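Local coordinates for protein copper-containing nitrite reductase (Thermus scotoductus, PDB 6HBE) that probably reduces nitrite to nitric oxide with electrons from a cytochrome c, working as a copper-containing homotrimer of the multicopper oxidase family, at residues Y142-E145 with R146-R150; D380-E383 with G384-G388; Y177-N181 with G182-R186. All coordinates share one frame; numbering follows the deposited sequence.

Contact 1: residues Y142-E145 with R146-R150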
ATOM      1  N   TYR C 142       7.561 -19.462 -27.845  1.00 30.79           N
ATOM      2  CA  TYR C 142       6.427 -18.561 -27.566  1.00 29.14           C
ATOM      3  C   TYR C 142       5.638 -18.323 -28.866  1.00 31.18           C
ATOM      4  O   TYR C 142       6.169 -18.495 -29.978  1.00 29.29           O
ATOM      5  CB  TYR C 142       6.925 -17.213 -26.958  1.00 29.32           C
ATOM      6  CG  TYR C 142       7.565 -17.341 -25.567  1.00 26.41           C
ATOM      7  CD1 TYR C 142       6.780 -17.536 -24.418  1.00 27.36           C
ATOM      8  CD2 TYR C 142       8.941 -17.249 -25.405  1.00 25.84           C
ATOM      9  CE1 TYR C 142       7.372 -17.654 -23.154  1.00 25.92           C
ATOM     10  CE2 TYR C 142       9.541 -17.365 -24.156  1.00 25.99           C
ATOM     11  CZ  TYR C 142       8.765 -17.563 -23.029  1.00 25.61           C
ATOM     12  OH  TYR C 142       9.394 -17.685 -21.802  1.00 23.88           O
ATOM     13  N   ARG C 143       4.374 -17.938 -28.734  1.00 30.23           N
ATOM     14  CA  ARG C 143       3.455 -17.901 -29.868  1.00 30.60           C
ATOM     15  C   ARG C 143       3.862 -16.980 -31.035  1.00 31.95           C
ATOM     16  O   ARG C 143       3.758 -17.399 -32.208  1.00 31.47           O
ATOM     17  CB  ARG C 143       2.041 -17.603 -29.371  1.00 31.41           C
ATOM     18  CG  ARG C 143       0.994 -17.463 -30.454  1.00 32.16           C
ATOM     19  CD  ARG C 143      -0.401 -17.546 -29.874  1.00 32.95           C
ATOM     20  NE  ARG C 143      -1.352 -16.851 -30.717  1.00 35.32           N
ATOM     21  CZ  ARG C 143      -2.628 -16.670 -30.421  1.00 36.44           C
ATOM     22  NH1 ARG C 143      -3.142 -17.173 -29.304  1.00 37.51           N
ATOM     23  NH2 ARG C 143      -3.395 -15.979 -31.255  1.00 36.95           N
ATOM     24  N   MET C 144       4.325 -15.754 -30.749  1.00 28.95           N
ATOM     25  CA  MET C 144       4.725 -14.821 -31.811  1.00 28.93           C
ATOM     26  C   MET C 144       5.996 -15.289 -32.547  1.00 29.90           C
ATOM     27  O   MET C 144       6.137 -15.054 -33.746  1.00 29.41           O
ATOM     28  CB  MET C 144       4.912 -13.378 -31.301  1.00 28.83           C
ATOM     29  CG  MET C 144       5.027 -12.327 -32.425  1.00 28.69           C
ATOM     30  SD  MET C 144       5.111 -10.607 -31.816  1.00 32.07           S
ATOM     31  CE  MET C 144       3.385 -10.333 -31.392  1.00 31.67           C
ATOM     32  N   GLU C 145       6.930 -15.927 -31.847  1.00 33.35           N
ATOM     33  CA  GLU C 145       8.088 -16.544 -32.525  1.00 32.46           C
ATOM     34  C   GLU C 145       7.628 -17.663 -33.467  1.00 31.83           C
ATOM     35  O   GLU C 145       8.048 -17.712 -34.620  1.00 33.50           O
ATOM     36  CB  GLU C 145       9.117 -17.091 -31.534  1.00 34.25           C
ATOM     37  CG  GLU C 145      10.262 -17.875 -32.202  1.00 34.17           C
ATOM     38  CD  GLU C 145      11.546 -17.978 -31.374  1.00 36.77           C
ATOM     39  OE1 GLU C 145      11.640 -17.453 -30.236  1.00 32.49           O
ATOM     40  OE2 GLU C 145      12.502 -18.596 -31.889  1.00 37.53           O
ATOM     41  N   ARG C 146       6.756 -18.533 -32.989  1.00 32.44           N
ATOM     42  CA  ARG C 146       6.232 -19.624 -33.821  1.00 35.33           C
ATOM     43  C   ARG C 146       5.556 -19.048 -35.066  1.00 36.44           C
ATOM     44  O   ARG C 146       5.934 -19.404 -36.188  1.00 34.41           O
ATOM     45  CB  ARG C 146       5.269 -20.525 -33.036  1.00 37.97           C
ATOM     46  CG  ARG C 146       4.690 -21.670 -33.869  1.00 42.59           C
ATOM     47  CD  ARG C 146       3.814 -22.657 -33.092  1.00 44.74           C
ATOM     48  NE  ARG C 146       2.572 -22.058 -32.578  1.00 48.10           N
ATOM     49  CZ  ARG C 146       2.296 -21.730 -31.309  1.00 47.80           C
ATOM     50  NH1 ARG C 146       3.165 -21.914 -30.315  1.00 45.53           N
ATOM     51  NH2 ARG C 146       1.111 -21.191 -31.030  1.00 51.89           N
ATOM     52  N   GLU C 147       4.596 -18.141 -34.857  1.00 33.44           N
ATOM     53  CA  GLU C 147       3.850 -17.479 -35.948  1.00 35.42           C
ATOM     54  C   GLU C 147       4.699 -16.731 -36.974  1.00 36.26           C
ATOM     55  O   GLU C 147       4.381 -16.770 -38.158  1.00 40.53           O
ATOM     56  CB  GLU C 147       2.764 -16.527 -35.393  1.00 34.70           C
ATOM     57  CG  GLU C 147       1.587 -17.251 -34.719  1.00 34.14           C
ATOM     58  CD  GLU C 147       0.620 -16.315 -33.998  1.00 33.33           C
ATOM     59  OE1 GLU C 147       0.923 -15.123 -33.799  1.00 31.98           O
ATOM     60  OE2 GLU C 147      -0.469 -16.752 -33.631  1.00 33.65           O
ATOM     61  N   LEU C 148       5.754 -16.039 -36.550  1.00 34.58           N
ATOM     62  CA  LEU C 148       6.587 -15.286 -37.486  1.00 36.09           C
ATOM     63  C   LEU C 148       7.724 -16.109 -38.112  1.00 36.38           C
ATOM     64  O   LEU C 148       8.326 -15.680 -39.104  1.00 36.01           O
ATOM     65  CB  LEU C 148       7.155 -14.027 -36.807  1.00 37.70           C
ATOM     66  CG  LEU C 148       6.106 -13.003 -36.337  1.00 36.88           C
ATOM     67  CD1 LEU C 148       6.804 -11.872 -35.592  1.00 37.89           C
ATOM     68  CD2 LEU C 148       5.289 -12.444 -37.495  1.00 38.38           C
ATOM     69  N   GLY C 149       8.028 -17.263 -37.523  1.00 38.40           N
ATOM     70  CA  GLY C 149       9.116 -18.123 -37.978  1.00 39.18           C
ATOM     71  C   GLY C 149      10.498 -17.552 -37.721  1.00 42.21           C
ATOM     72  O   GLY C 149      11.428 -17.886 -38.440  1.00 41.39           O
ATOM     73  N   ARG C 150      10.632 -16.674 -36.720  1.00 38.25           N
ATOM     74  CA  ARG C 150      11.923 -16.089 -36.348  1.00 38.29           C
ATOM     75  C   ARG C 150      11.873 -15.542 -34.935  1.00 36.97           C
ATOM     76  O   ARG C 150      10.782 -15.281 -34.409  1.00 35.11           O
ATOM     77  CB  ARG C 150      12.316 -14.950 -37.282  1.00 40.12           C
ATOM     78  CG  ARG C 150      11.380 -13.753 -37.230  1.00 45.05           C
ATOM     79  CD  ARG C 150      11.591 -12.822 -38.404  1.00 47.12           C
ATOM     80  NE  ARG C 150      10.488 -11.868 -38.544  1.00 49.83           N
ATOM     81  CZ  ARG C 150      10.356 -10.728 -37.866  1.00 47.49           C
ATOM     82  NH1 ARG C 150      11.242 -10.354 -36.939  1.00 48.64           N
ATOM     83  NH2 ARG C 150       9.307  -9.960 -38.116  1.00 47.73           N
TER

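Contact 2: residues D380-E383 with G384-G388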
ATOM      1  N   ASP C 380      12.582 -12.818  16.531  1.00 25.90           N
ATOM      2  CA  ASP C 380      13.674 -12.712  17.541  1.00 26.94           C
ATOM      3  C   ASP C 380      14.318 -14.083  17.860  1.00 28.17           C
ATOM      4  O   ASP C 380      14.948 -14.284  18.902  1.00 30.49           O
ATOM      5  CB  ASP C 380      13.165 -11.946  18.786  1.00 26.14           C
ATOM      6  CG  ASP C 380      11.967 -12.620  19.465  1.00 26.84           C
ATOM      7  OD1 ASP C 380      11.684 -13.830  19.194  1.00 27.84           O
ATOM      8  OD2 ASP C 380      11.289 -11.932  20.263  1.00 24.39           O
ATOM      9  N   LEU C 381      14.206 -15.007  16.923  1.00 28.83           N
ATOM     10  CA  LEU C 381      14.827 -16.323  17.010  1.00 30.77           C
ATOM     11  C   LEU C 381      16.201 -16.350  16.300  1.00 30.14           C
ATOM     12  O   LEU C 381      16.643 -15.334  15.736  1.00 29.89           O
ATOM     13  CB  LEU C 381      13.898 -17.340  16.369  1.00 32.24           C
ATOM     14  CG  LEU C 381      12.506 -17.405  16.990  1.00 34.55           C
ATOM     15  CD1 LEU C 381      11.590 -18.237  16.102  1.00 36.86           C
ATOM     16  CD2 LEU C 381      12.587 -17.993  18.402  1.00 35.15           C
ATOM     17  N   LEU C 382      16.875 -17.503  16.363  1.00 28.71           N
ATOM     18  CA  LEU C 382      18.182 -17.703  15.705  1.00 27.74           C
ATOM     19  C   LEU C 382      19.257 -16.697  16.213  1.00 28.40           C
ATOM     20  O   LEU C 382      19.184 -16.237  17.360  1.00 28.03           O
ATOM     21  CB  LEU C 382      18.016 -17.710  14.175  1.00 26.93           C
ATOM     22  CG  LEU C 382      16.952 -18.662  13.614  1.00 28.16           C
ATOM     23  CD1 LEU C 382      16.846 -18.557  12.100  1.00 27.33           C
ATOM     24  CD2 LEU C 382      17.241 -20.111  14.024  1.00 29.11           C
ATOM     25  N   GLU C 383      20.242 -16.359  15.384  1.00 27.93           N
ATOM     26  CA  GLU C 383      21.337 -15.466  15.787  1.00 29.89           C
ATOM     27  C   GLU C 383      21.930 -14.727  14.596  1.00 27.62           C
ATOM     28  O   GLU C 383      21.681 -15.096  13.447  1.00 27.74           O
ATOM     29  CB  GLU C 383      22.456 -16.276  16.492  1.00 33.07           C
ATOM     30  CG  GLU C 383      22.713 -17.669  15.921  1.00 38.67           C
ATOM     31  CD  GLU C 383      23.256 -17.668  14.501  1.00 45.51           C
ATOM     32  OE1 GLU C 383      24.320 -17.042  14.282  1.00 44.83           O
ATOM     33  OE2 GLU C 383      22.614 -18.288  13.611  1.00 47.30           O
ATOM     34  N   GLY C 384      22.716 -13.690  14.894  1.00 25.28           N
ATOM     35  CA  GLY C 384      23.461 -12.946  13.874  1.00 26.98           C
ATOM     36  C   GLY C 384      22.530 -12.307  12.838  1.00 28.08           C
ATOM     37  O   GLY C 384      21.442 -11.807  13.190  1.00 26.16           O
ATOM     38  N   GLU C 385      22.920 -12.392  11.569  1.00 25.84           N
ATOM     39  CA  GLU C 385      22.086 -11.890  10.467  1.00 26.47           C
ATOM     40  C   GLU C 385      20.774 -12.643  10.282  1.00 24.91           C
ATOM     41  O   GLU C 385      19.897 -12.175   9.540  1.00 24.62           O
ATOM     42  CB  GLU C 385      22.890 -11.892   9.144  1.00 26.61           C
ATOM     43  CG  GLU C 385      24.108 -10.987   9.156  1.00 27.92           C
ATOM     44  CD  GLU C 385      23.768  -9.544   9.435  1.00 28.40           C
ATOM     45  OE1 GLU C 385      22.728  -9.038   8.902  1.00 26.03           O
ATOM     46  OE2 GLU C 385      24.553  -8.904  10.170  1.00 28.34           O
ATOM     47  N   ARG C 386      20.609 -13.793  10.933  1.00 25.42           N
ATOM     48  CA  ARG C 386      19.352 -14.516  10.893  1.00 25.27           C
ATOM     49  C   ARG C 386      18.297 -14.057  11.909  1.00 25.51           C
ATOM     50  O   ARG C 386      17.134 -14.488  11.801  1.00 25.05           O
ATOM     51  CB  ARG C 386      19.589 -16.021  10.996  1.00 27.32           C
ATOM     52  CG  ARG C 386      20.472 -16.563   9.887  1.00 29.41           C
ATOM     53  CD  ARG C 386      20.478 -18.082   9.841  1.00 30.04           C
ATOM     54  NE  ARG C 386      20.979 -18.632  11.100  1.00 33.01           N
ATOM     55  CZ  ARG C 386      20.766 -19.872  11.527  1.00 33.70           C
ATOM     56  NH1 ARG C 386      20.078 -20.737  10.807  1.00 36.22           N
ATOM     57  NH2 ARG C 386      21.292 -20.265  12.681  1.00 39.36           N
ATOM     58  N   THR C 387      18.680 -13.171  12.844  1.00 24.45           N
ATOM     59  CA  THR C 387      17.796 -12.707  13.922  1.00 25.39           C
ATOM     60  C   THR C 387      17.454 -11.238  13.788  1.00 23.02           C
ATOM     61  O   THR C 387      18.196 -10.440  13.181  1.00 26.21           O
ATOM     62  CB  THR C 387      18.386 -12.957  15.360  1.00 25.45           C
ATOM     63  OG1 THR C 387      17.342 -12.917  16.332  1.00 26.23           O
ATOM     64  CG2 THR C 387      19.447 -11.960  15.748  1.00 25.62           C
ATOM     65  N   GLY C 388      16.291 -10.904  14.328  1.00 22.96           N
ATOM     66  CA  GLY C 388      15.851  -9.519  14.496  1.00 22.09           C
ATOM     67  C   GLY C 388      15.909  -9.007  15.929  1.00 23.71           C
ATOM     68  O   GLY C 388      15.332  -7.947  16.221  1.00 21.71           O
TER

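Contact 3: residues Y177-N181 with G182-R186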
ATOM      1  N   TYR C 177      12.454   5.710  -3.698  1.00 19.44           N
ATOM      2  CA  TYR C 177      12.587   5.671  -5.153  1.00 18.87           C
ATOM      3  C   TYR C 177      12.077   4.329  -5.642  1.00 18.28           C
ATOM      4  O   TYR C 177      12.120   3.335  -4.894  1.00 19.28           O
ATOM      5  CB  TYR C 177      14.037   5.911  -5.613  1.00 18.69           C
ATOM      6  CG  TYR C 177      14.624   7.236  -5.158  1.00 18.39           C
ATOM      7  CD1 TYR C 177      14.007   8.435  -5.462  1.00 19.62           C
ATOM      8  CD2 TYR C 177      15.807   7.272  -4.403  1.00 19.54           C
ATOM      9  CE1 TYR C 177      14.515   9.664  -4.984  1.00 19.92           C
ATOM     10  CE2 TYR C 177      16.333   8.493  -3.950  1.00 20.46           C
ATOM     11  CZ  TYR C 177      15.706   9.682  -4.263  1.00 20.60           C
ATOM     12  OH  TYR C 177      16.275  10.889  -3.804  1.00 20.55           O
ATOM     13  N   VAL C 178      11.545   4.343  -6.858  1.00 16.67           N
ATOM     14  CA  VAL C 178      11.150   3.107  -7.573  1.00 16.90           C
ATOM     15  C   VAL C 178      11.700   3.192  -8.995  1.00 18.12           C
ATOM     16  O   VAL C 178      11.588   4.240  -9.634  1.00 18.54           O
ATOM     17  CB  VAL C 178       9.628   2.898  -7.561  1.00 16.85           C
ATOM     18  CG1 VAL C 178       9.291   1.509  -8.115  1.00 16.41           C
ATOM     19  CG2 VAL C 178       9.074   3.024  -6.146  1.00 18.08           C
ATOM     20  N   MET C 179      12.316   2.126  -9.480  1.00 19.37           N
ATOM     21  CA  MET C 179      13.201   2.233 -10.692  1.00 19.82           C
ATOM     22  C   MET C 179      13.283   0.978 -11.534  1.00 20.32           C
ATOM     23  O   MET C 179      13.067  -0.125 -11.015  1.00 20.42           O
ATOM     24  CB  MET C 179      14.629   2.696 -10.295  1.00 22.29           C
ATOM     25  CG  MET C 179      15.427   1.783  -9.389  1.00 22.98           C
ATOM     26  SD  MET C 179      16.784   2.638  -8.490  1.00 27.70           S
ATOM     27  CE  MET C 179      15.815   3.288  -7.149  1.00 28.58           C
ATOM     28  N   PHE C 180      13.585   1.161 -12.836  1.00 18.61           N
ATOM     29  CA  PHE C 180      13.857   0.032 -13.753  1.00 19.23           C
ATOM     30  C   PHE C 180      15.399  -0.109 -13.842  1.00 20.20           C
ATOM     31  O   PHE C 180      16.129   0.881 -14.087  1.00 20.66           O
ATOM     32  CB  PHE C 180      13.292   0.248 -15.175  1.00 18.29           C
ATOM     33  CG  PHE C 180      11.784   0.405 -15.266  1.00 18.20           C
ATOM     34  CD1 PHE C 180      10.900  -0.401 -14.518  1.00 18.78           C
ATOM     35  CD2 PHE C 180      11.222   1.334 -16.146  1.00 18.53           C
ATOM     36  CE1 PHE C 180       9.517  -0.257 -14.640  1.00 17.63           C
ATOM     37  CE2 PHE C 180       9.844   1.473 -16.261  1.00 18.25           C
ATOM     38  CZ  PHE C 180       8.991   0.688 -15.498  1.00 18.23           C
ATOM     39  N   ASN C 181      15.885  -1.330 -13.668  1.00 19.75           N
ATOM     40  CA  ASN C 181      17.329  -1.636 -13.725  1.00 20.23           C
ATOM     41  C   ASN C 181      18.250  -0.671 -12.920  1.00 20.29           C
ATOM     42  O   ASN C 181      19.306  -0.242 -13.381  1.00 21.40           O
ATOM     43  CB  ASN C 181      17.723  -1.794 -15.196  1.00 19.12           C
ATOM     44  CG  ASN C 181      17.082  -3.022 -15.810  1.00 19.68           C
ATOM     45  OD1 ASN C 181      16.589  -3.892 -15.080  1.00 19.07           O
ATOM     46  ND2 ASN C 181      17.060  -3.105 -17.138  1.00 21.58           N
ATOM     47  N   GLY C 182      17.826  -0.347 -11.701  1.00 20.84           N
ATOM     48  CA  GLY C 182      18.720   0.271 -10.685  1.00 20.88           C
ATOM     49  C   GLY C 182      19.013   1.750 -10.742  1.00 21.36           C
ATOM     50  O   GLY C 182      19.886   2.225 -10.020  1.00 22.57           O
ATOM     51  N   ARG C 183      18.304   2.510 -11.573  1.00 21.20           N
ATOM     52  CA  ARG C 183      18.543   3.959 -11.661  1.00 21.14           C
ATOM     53  C   ARG C 183      17.268   4.704 -12.105  1.00 20.84           C
ATOM     54  O   ARG C 183      16.625   4.307 -13.071  1.00 20.44           O
ATOM     55  CB  ARG C 183      19.695   4.223 -12.633  1.00 23.40           C
ATOM     56  CG  ARG C 183      20.196   5.666 -12.666  1.00 27.00           C
ATOM     57  CD  ARG C 183      21.479   5.745 -13.504  1.00 29.21           C
ATOM     58  NE  ARG C 183      21.909   7.098 -13.870  1.00 29.50           N
ATOM     59  CZ  ARG C 183      22.806   7.842 -13.211  1.00 30.94           C
ATOM     60  NH1 ARG C 183      23.378   7.419 -12.078  1.00 31.87           N
ATOM     61  NH2 ARG C 183      23.133   9.042 -13.682  1.00 31.70           N
ATOM     62  N   ASN C 184      16.927   5.773 -11.383  1.00 18.43           N
ATOM     63  CA  ASN C 184      15.735   6.573 -11.635  1.00 19.47           C
ATOM     64  C   ASN C 184      15.709   7.092 -13.068  1.00 20.95           C
ATOM     65  O   ASN C 184      16.675   7.705 -13.513  1.00 21.61           O
ATOM     66  CB  ASN C 184      15.703   7.784 -10.687  1.00 20.40           C
ATOM     67  CG  ASN C 184      15.486   7.400  -9.230  1.00 21.47           C
ATOM     68  OD1 ASN C 184      15.132   6.277  -8.910  1.00 22.23           O
ATOM     69  ND2 ASN C 184      15.725   8.349  -8.340  1.00 20.44           N
ATOM     70  N   PHE C 185      14.624   6.832 -13.798  1.00 19.51           N
ATOM     71  CA  PHE C 185      14.452   7.377 -15.162  1.00 20.45           C
ATOM     72  C   PHE C 185      15.668   7.079 -16.085  1.00 21.48           C
ATOM     73  O   PHE C 185      15.970   7.831 -17.029  1.00 20.91           O
ATOM     74  CB  PHE C 185      14.139   8.890 -15.097  1.00 18.67           C
ATOM     75  CG  PHE C 185      12.908   9.217 -14.262  1.00 19.36           C
ATOM     76  CD1 PHE C 185      11.660   8.643 -14.575  1.00 18.80           C
ATOM     77  CD2 PHE C 185      12.974  10.111 -13.189  1.00 19.21           C
ATOM     78  CE1 PHE C 185      10.522   8.905 -13.809  1.00 18.89           C
ATOM     79  CE2 PHE C 185      11.837  10.380 -12.437  1.00 19.84           C
ATOM     80  CZ  PHE C 185      10.616   9.787 -12.755  1.00 19.17           C
ATOM     81  N   ARG C 186      16.318   5.945 -15.824  1.00 21.76           N
ATOM     82  CA  ARG C 186      17.481   5.474 -16.607  1.00 23.89           C
ATOM     83  C   ARG C 186      17.268   5.553 -18.124  1.00 22.67           C
ATOM     84  O   ARG C 186      18.151   6.005 -18.862  1.00 21.63           O
ATOM     85  CB  ARG C 186      17.748   4.012 -16.221  1.00 25.52           C
ATOM     86  CG  ARG C 186      18.923   3.436 -16.900  1.00 28.81           C
ATOM     87  CD  ARG C 186      19.322   2.127 -16.272  1.00 27.73           C
ATOM     88  NE  ARG C 186      20.498   1.703 -17.001  1.00 27.63           N
ATOM     89  CZ  ARG C 186      21.274   0.681 -16.691  1.00 27.71           C
ATOM     90  NH1 ARG C 186      21.038  -0.072 -15.632  1.00 24.52           N
ATOM     91  NH2 ARG C 186      22.312   0.418 -17.472  1.00 32.86           N
TER
HETATM   92  O   HOH W   1      15.663  -1.825 -10.553  1.00 18.10           O
HETATM   93  O   HOH W   2      14.115   3.652 -14.145  1.00 21.23           O

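Contact 1: residues Y142-E145 with R146-R150
R143 and E147, one helical turn apart, form a salt bridge in which R143 NE donates to E147 OE2 over 3.0 Å. With CG anti to the backbone N (chi1 177°) and an extended chain, R143 reaches out and passes the glutamate side chain at a slant; the guanidinium and carboxylate planes stand 72° apart, and NE meets OE2 from above the carboxylate plane in a bent bond of 150°. E147 OE1 turns instead to the hydroxyl of Y224. R146 folds back at chi3, bringing NH2 within 3.8 Å of R143 CG and its guanidinium face over R143 CA, while the charged ends of the two arginines stay apart.

Apolar contact is slight: M144 CG lies 3.7 Å from L148 CD1, the two chains side by side on the flank that rests on strands 199-208 and 248-254.

Backbone bonds carry the helix. Y142, the N-cap residue, accepts R146 N through its O at 3.1 Å, and R143 O takes E147 N at 2.9 Å. At the C-terminal end G149 has positive phi, a conformation that favours glycine; its N bonds weakly to E145 O and also reaches R146 O.

Beyond the helix R150 pairs with D153. Each acid of the helix thus has a basic partner, E147 in R143 and E145 in R201, the latter joining the helix to strand 199-208.

Contact 2: residues D380-E383 with G384-G388
E383 and R386 join through one carboxylate oxygen: E383 OE2 takes R386 NH2 at 2.6 Å and, more weakly, R386 NE. The NH2 bond lies in the guanidinium plane and meets OE2 nearly along its C-O axis, although the two flat groups are 54° apart. CG of E383 stands between the backbone N and the carbonyl carbon (chi1 37°), and a bend at chi2 turns the carboxylate back to the arginine.

Carbonyls take further bonds. E383 O receives R386 N at 3.0 Å, and T387 OG1 donates to L381 O at 2.6 Å from above the carbonyl plane; the same hydroxyl oxygen accepts R389 N.

Packing is sparse. L382 crosses R386 at about a right angle, its CD1 3.9 Å above the guanidinium plane near the rim. L381 packs on V188 of the second subunit.

Between strands 370-375 and 393-398 of the plastocyanin-like domain, these bonds fold a loop with one short 3-10 turn at 385-386. E385 OE1 bonds Y433 OH and accepts H125 NE2, on a ligand of one copper, while G384 O and T387 O weakly engage NE2 of H431, a ligand of another; the loop therefore bridges two copper sites through second-shell polar contacts.

Contact 3: residues Y177-N181 with G182-R186
Y177 and N184 meet at about a right angle, the amide ND2 lying 3.3 Å above one face of the tyrosine ring, toward its rim. Ring and amide planes are 64° apart, and N184 OD1 sits 3.5 Å from Y177 CB. ND2 has its hydrogen bond with D36, a calcium ligand, whereas the buried OD1 finds no polar partner.

M179 crosses N184 obliquely. Its CG stands between the backbone N and the carbonyl carbon (chi1 63°), which sends the chain toward the turn, where SD lies 3.3 Å from G182 C; the bend at chi3 then carries CE to 3.5 Å from N184 OD1.

R186 extends along the turn and presents its guanidinium edge to the carbonyl of N181: NH1 donates to N181 O at 2.8 Å, in both the carbonyl and the guanidinium planes, and also bonds E295 O. A leucine here would probably leave the carbonyls of N181 and E295 without the donor they share.

Two waters stitch the backbone: one joins M179 O to G182 N, the other F180 N to R183 O.

The type I' turn from F180 to R183 takes the chain from edge strand 177-180, paired with 154-163, toward helix 186-189. Y177 and M179 pack on V35 of strand 21-36, while Y177 OH bonds H410 and F185 meets F379 edge-to-face, both of the third subunit.

Contact 3 is the buried one, whereas contacts 1 and 2 are only partly covered, and the three share no helix or strand. Contact 1 lies on helix 143-148, far from the metals, with its centre about 31 Å from that of contact 3 and about 50 Å from that of contact 2. Charge pairing dominates both partly exposed contacts, along a helical turn in one and within an irregular loop in the other. Contact 3 relies on aromatic, amide and sulfur packing with ordered water and a single arginine-to-carbonyl bond. Contacts 2 and 3 both lie near metal sites and touch neighbouring subunits; contact 1 meets no other chain.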